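Local coordinates for protein BA_2500 (Bacillus anthracis, PDB 4GUC) that is of unknown function but belongs to the DUF5065 family, whose fold is placed among the E-set, immunoglobulin-like beta domains, at residues A[48-60]-A[67-79]. Numbering follows the deposited sequence. Where two conformers were deposited one is given.
Sequences GKDTGIVKIYQLS and INLHRYKTIYDSG
Ile56 and Ile75 meet at their outer methyls, CD1 of Ile56 lying 4.1 Å from CD1 of Ile75, on the face of this antiparallel hairpin that Val54 shares. Branched aliphatic residues suit that face, because Phe87 and Thr89 of strand 84-90 pack against it, as expected in a beta sandwich. On the reverse face Tyr57 crosses Leu69 at about a right angle, its CD1 3.8 Å from CB of Leu69. Backbone bonds join the strands on either side of a classic beta bulge: Tyr72 and Lys73 both donate to O of Ile56, the Lys73 N bond being the longer at 3.3 Å. From the bulge, the Tyr72 ring crosses Gln58 at a slant, CE1 3.6 Å from CB of Gln58, amide and ring planes 35° apart. With CG beside its backbone N (chi1 -50°), His70 reaches just past strand 53-59, where its imidazole N-H suits a backbone carbonyl: NE2 donates to O of Ser60 at 2.8 Å, within the ring plane but from above the carbonyl plane. Ser60 OG donates to OE1 of Gln58. The long aliphatic stems of Lys55 and Arg71 pack together, CE to CD 3.8 Å, while their charged ends reach Asp9, which also accepts from the Tyr57 hydroxyl. This shared carboxylate probably offsets their like charges and ties the chain's N-terminal part to the hairpin.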
loop_
_atom_site.group_PDB
_atom_site.type_symbol
_atom_site.label_atom_id
_atom_site.label_comp_id
_atom_site.label_asym_id
_atom_site.label_seq_id
_atom_site.Cartn_x
_atom_site.Cartn_y
_atom_site.Cartn_z
ATOM N N GLY A 48 -2.243 -0.885 20.320
ATOM C CA GLY A 48 -2.662 0.100 21.290
ATOM C C GLY A 48 -1.828 1.311 21.531
ATOM O O GLY A 48 -1.989 1.944 22.573
ATOM N N LYS A 49 -0.963 1.670 20.589
ATOM C CA LYS A 49 -0.149 2.864 20.797
ATOM C C LYS A 49 0.115 3.738 19.554
ATOM O O LYS A 49 0.504 4.879 19.703
ATOM C CB LYS A 49 1.159 2.541 21.509
ATOM C CG LYS A 49 2.129 1.791 20.708
ATOM C CD LYS A 49 3.416 1.522 21.536
ATOM C CE LYS A 49 4.474 0.784 20.715
ATOM N NZ LYS A 49 4.969 1.586 19.523
ATOM N N ASP A 50 -0.170 3.217 18.364
ATOM C CA ASP A 50 -0.002 3.923 17.093
ATOM C C ASP A 50 -1.190 3.681 16.189
ATOM O O ASP A 50 -1.838 2.646 16.274
ATOM C CB ASP A 50 1.256 3.404 16.359
ATOM C CG ASP A 50 2.554 3.775 17.045
ATOM O OD1 ASP A 50 2.807 4.985 17.202
ATOM O OD2 ASP A 50 3.348 2.856 17.332
ATOM N N THR A 51 -1.498 4.624 15.316
ATOM C CA THR A 51 -2.565 4.532 14.326
ATOM C C THR A 51 -1.898 4.335 12.966
ATOM O O THR A 51 -0.921 5.034 12.653
ATOM C CB THR A 51 -3.568 5.740 14.415
ATOM O OG1 THR A 51 -4.349 5.614 15.631
ATOM C CG2 THR A 51 -4.521 5.740 13.222
ATOM N N GLY A 52 -2.343 3.372 12.157
ATOM C CA GLY A 52 -1.704 3.159 10.864
ATOM C C GLY A 52 -2.228 3.996 9.732
ATOM O O GLY A 52 -3.302 4.576 9.784
ATOM N N ILE A 53 -1.401 4.085 8.686
ATOM C CA ILE A 53 -1.710 4.778 7.432
ATOM C C ILE A 53 -1.301 3.794 6.332
ATOM O O ILE A 53 -0.250 3.144 6.427
ATOM C CB ILE A 53 -0.889 6.082 7.258
ATOM C CG1 ILE A 53 -1.222 7.095 8.380
ATOM C CG2 ILE A 53 -1.128 6.713 5.873
ATOM C CD1 ILE A 53 -0.342 8.327 8.321
ATOM N N VAL A 54 -2.113 3.702 5.285
ATOM C CA VAL A 54 -1.808 2.825 4.154
ATOM C C VAL A 54 -1.619 3.638 2.867
ATOM O O VAL A 54 -2.351 4.595 2.620
ATOM C CB VAL A 54 -2.946 1.796 3.915
ATOM C CG1 VAL A 54 -2.795 1.082 2.537
ATOM C CG2 VAL A 54 -3.044 0.833 5.068
ATOM N N LYS A 55 -0.599 3.321 2.094
ATOM C CA LYS A 55 -0.381 3.927 0.812
ATOM C C LYS A 55 -0.387 2.848 -0.263
ATOM O O LYS A 55 0.043 1.713 -0.019
ATOM C CB LYS A 55 0.993 4.614 0.750
ATOM C CG LYS A 55 1.115 5.928 1.482
ATOM C CD LYS A 55 2.519 6.488 1.505
ATOM C CE LYS A 55 2.583 7.801 2.233
ATOM N NZ LYS A 55 4.028 8.219 2.255
ATOM N N ILE A 56 -0.917 3.194 -1.430
ATOM C CA ILE A 56 -0.898 2.377 -2.618
ATOM C C ILE A 56 0.173 3.005 -3.538
ATOM O O ILE A 56 0.071 4.184 -3.884
ATOM C CB ILE A 56 -2.250 2.289 -3.348
ATOM C CG1 ILE A 56 -3.316 1.647 -2.433
ATOM C CG2 ILE A 56 -2.083 1.500 -4.643
ATOM C CD1 ILE A 56 -4.697 1.482 -3.058
ATOM N N TYR A 57 1.207 2.234 -3.859
ATOM C CA TYR A 57 2.257 2.657 -4.758
ATOM C C TYR A 57 2.231 1.839 -6.043
ATOM O O TYR A 57 1.902 0.651 -6.039
ATOM C CB TYR A 57 3.640 2.378 -4.166
ATOM C CG TYR A 57 4.072 3.114 -2.901
ATOM C CD1 TYR A 57 4.835 4.274 -2.981
ATOM C CD2 TYR A 57 3.809 2.617 -1.633
ATOM C CE1 TYR A 57 5.295 4.930 -1.839
ATOM C CE2 TYR A 57 4.254 3.264 -0.496
ATOM C CZ TYR A 57 5.015 4.404 -0.594
ATOM O OH TYR A 57 5.452 4.960 0.578
ATOM N N GLN A 58 2.606 2.467 -7.156
ATOM C CA GLN A 58 2.750 1.782 -8.412
ATOM C C GLN A 58 4.236 1.375 -8.521
ATOM O O GLN A 58 5.140 2.118 -8.134
ATOM C CB GLN A 58 2.414 2.701 -9.592
ATOM C CG GLN A 58 2.499 2.011 -10.922
ATOM C CD GLN A 58 2.376 2.970 -12.091
ATOM O OE1 GLN A 58 3.403 3.423 -12.597
ATOM N NE2 GLN A 58 1.177 3.380 -12.417
ATOM N N LEU A 59 4.490 0.174 -9.033
ATOM C CA LEU A 59 5.850 -0.329 -9.228
ATOM C C LEU A 59 6.189 -0.097 -10.716
ATOM O O LEU A 59 5.598 -0.750 -11.599
ATOM C CB LEU A 59 5.936 -1.820 -8.839
ATOM C CG LEU A 59 7.282 -2.535 -9.058
ATOM C CD1 LEU A 59 8.432 -1.824 -8.434
ATOM C CD2 LEU A 59 7.231 -3.961 -8.545
ATOM N N SER A 60 7.145 0.791 -10.996
ATOM C CA SER A 60 7.517 1.074 -12.360
ATOM C C SER A 60 8.852 1.768 -12.384
ATOM O O SER A 60 9.269 2.407 -11.424
ATOM C CB SER A 60 6.440 1.881 -13.072
ATOM O OG SER A 60 6.223 3.129 -12.463
ATOM N N ILE A 67 14.755 4.289 -6.910
ATOM C CA ILE A 67 13.331 4.458 -6.575
ATOM C C ILE A 67 12.443 3.921 -7.662
ATOM O O ILE A 67 12.507 4.369 -8.806
ATOM C CB ILE A 67 12.977 5.949 -6.307
ATOM C CG1 ILE A 67 13.755 6.455 -5.085
ATOM C CG2 ILE A 67 11.464 6.108 -6.050
ATOM C CD1 ILE A 67 13.580 7.945 -4.789
ATOM N N ASN A 68 11.688 2.864 -7.337
ATOM C CA ASN A 68 10.753 2.271 -8.300
ATOM C C ASN A 68 9.311 2.133 -7.779
ATOM O O ASN A 68 8.488 1.482 -8.409
ATOM C CB ASN A 68 11.265 0.965 -8.926
ATOM C CG ASN A 68 11.355 -0.189 -7.938
ATOM O OD1 ASN A 68 10.845 -0.124 -6.829
ATOM N ND2 ASN A 68 11.961 -1.292 -8.377
ATOM N N LEU A 69 9.046 2.741 -6.620
ATOM C CA LEU A 69 7.697 2.783 -6.001
ATOM C C LEU A 69 7.205 4.242 -6.111
ATOM O O LEU A 69 7.940 5.154 -5.730
ATOM C CB LEU A 69 7.722 2.310 -4.559
ATOM C CG LEU A 69 8.078 0.834 -4.380
ATOM C CD1 LEU A 69 8.019 0.440 -2.883
ATOM C CD2 LEU A 69 7.162 -0.067 -5.224
ATOM N N HIS A 70 6.020 4.479 -6.670
ATOM C CA HIS A 70 5.487 5.822 -6.883
ATOM C C HIS A 70 4.139 5.898 -6.216
ATOM O O HIS A 70 3.227 5.139 -6.555
ATOM C CB HIS A 70 5.413 6.025 -8.395
ATOM C CG HIS A 70 6.706 5.679 -9.073
ATOM N ND1 HIS A 70 7.813 6.502 -9.024
ATOM C CD2 HIS A 70 7.086 4.581 -9.771
ATOM C CE1 HIS A 70 8.809 5.932 -9.682
ATOM N NE2 HIS A 70 8.392 4.767 -10.147
ATOM N N ARG A 71 3.977 6.809 -5.270
ATOM C CA ARG A 71 2.733 6.921 -4.521
ATOM C C ARG A 71 1.540 7.357 -5.352
ATOM O O ARG A 71 1.597 8.366 -6.042
ATOM C CB ARG A 71 2.911 7.909 -3.357
ATOM C CG ARG A 71 1.695 7.901 -2.383
ATOM C CD ARG A 71 1.777 8.937 -1.294
ATOM N NE ARG A 71 1.765 10.302 -1.820
ATOM C CZ ARG A 71 2.837 11.087 -2.002
ATOM N NH1 ARG A 71 4.060 10.695 -1.660
ATOM N NH2 ARG A 71 2.683 12.304 -2.511
ATOM N N TYR A 72 0.472 6.566 -5.326
ATOM C CA TYR A 72 -0.786 6.884 -6.008
ATOM C C TYR A 72 -1.871 7.314 -5.035
ATOM O O TYR A 72 -2.776 8.070 -5.416
ATOM C CB TYR A 72 -1.286 5.720 -6.906
ATOM C CG TYR A 72 -0.795 5.851 -8.331
ATOM C CD1 TYR A 72 0.562 5.813 -8.634
ATOM C CD2 TYR A 72 -1.695 6.000 -9.377
ATOM C CE1 TYR A 72 1.014 5.974 -9.934
ATOM C CE2 TYR A 72 -1.250 6.121 -10.697
ATOM C CZ TYR A 72 0.096 6.104 -10.963
ATOM O OH TYR A 72 0.558 6.236 -12.270
ATOM N N LYS A 73 -1.833 6.835 -3.801
ATOM C CA LYS A 73 -2.874 7.199 -2.839
ATOM C C LYS A 73 -2.420 7.012 -1.420
ATOM O O LYS A 73 -1.689 6.066 -1.135
ATOM C CB LYS A 73 -4.106 6.306 -3.049
ATOM C CG LYS A 73 -5.407 6.815 -2.442
ATOM C CD LYS A 73 -5.909 8.059 -3.173
ATOM C CE LYS A 73 -7.183 8.625 -2.579
ATOM N NZ LYS A 73 -7.642 9.810 -3.383
ATOM N N THR A 74 -2.860 7.899 -0.522
ATOM C CA THR A 74 -2.591 7.813 0.930
ATOM C C THR A 74 -3.992 7.601 1.510
ATOM O O THR A 74 -4.925 8.373 1.229
ATOM C CB THR A 74 -1.958 9.076 1.511
ATOM O OG1 THR A 74 -0.719 9.299 0.843
ATOM C CG2 THR A 74 -1.727 8.883 2.993
ATOM N N ILE A 75 -4.158 6.562 2.314
ATOM C CA ILE A 75 -5.452 6.206 2.883
ATOM C C ILE A 75 -5.395 6.211 4.415
ATOM O O ILE A 75 -4.549 5.541 5.049
ATOM C CB ILE A 75 -5.871 4.784 2.433
ATOM C CG1 ILE A 75 -5.646 4.550 0.927
ATOM C CG2 ILE A 75 -7.325 4.508 2.842
ATOM C CD1 ILE A 75 -5.982 3.098 0.458
ATOM N N TYR A 76 -6.286 6.974 5.037
ATOM C CA TYR A 76 -6.379 7.024 6.501
ATOM C C TYR A 76 -7.409 6.053 7.020
ATOM O O TYR A 76 -8.262 5.593 6.282
ATOM C CB TYR A 76 -6.643 8.448 6.992
ATOM C CG TYR A 76 -5.403 9.308 6.880
ATOM C CD1 TYR A 76 -4.584 9.484 7.990
ATOM C CD2 TYR A 76 -5.029 9.884 5.691
ATOM C CE1 TYR A 76 -3.442 10.243 7.923
ATOM C CE2 TYR A 76 -3.862 10.658 5.604
ATOM C CZ TYR A 76 -3.081 10.817 6.732
ATOM O OH TYR A 76 -1.927 11.574 6.695
ATOM N N ASP A 77 -7.279 5.688 8.287
ATOM C CA ASP A 77 -8.197 4.780 8.953
ATOM C C ASP A 77 -9.564 5.463 9.061
ATOM O O ASP A 77 -9.667 6.507 9.703
ATOM C CB ASP A 77 -7.639 4.456 10.350
ATOM C CG ASP A 77 -8.650 3.815 11.282
ATOM O OD1 ASP A 77 -9.586 3.112 10.891
ATOM O OD2 ASP A 77 -8.464 4.016 12.506
ATOM N N SER A 78 -10.591 4.861 8.475
ATOM C CA SER A 78 -11.960 5.388 8.487
ATOM C C SER A 78 -12.931 4.515 9.284
ATOM O O SER A 78 -14.142 4.673 9.148
ATOM C CB SER A 78 -12.483 5.539 7.036
ATOM O OG SER A 78 -12.582 4.294 6.343
ATOM N N GLY A 79 -12.403 3.596 10.081
ATOM C CA GLY A 79 -13.235 2.714 10.887
ATOM C C GLY A 79 -13.419 3.261 12.291
ATOM O O GLY A 79 -12.844 4.277 12.654
HETATM O O HOH W 1 -5.013 6.794 9.715
#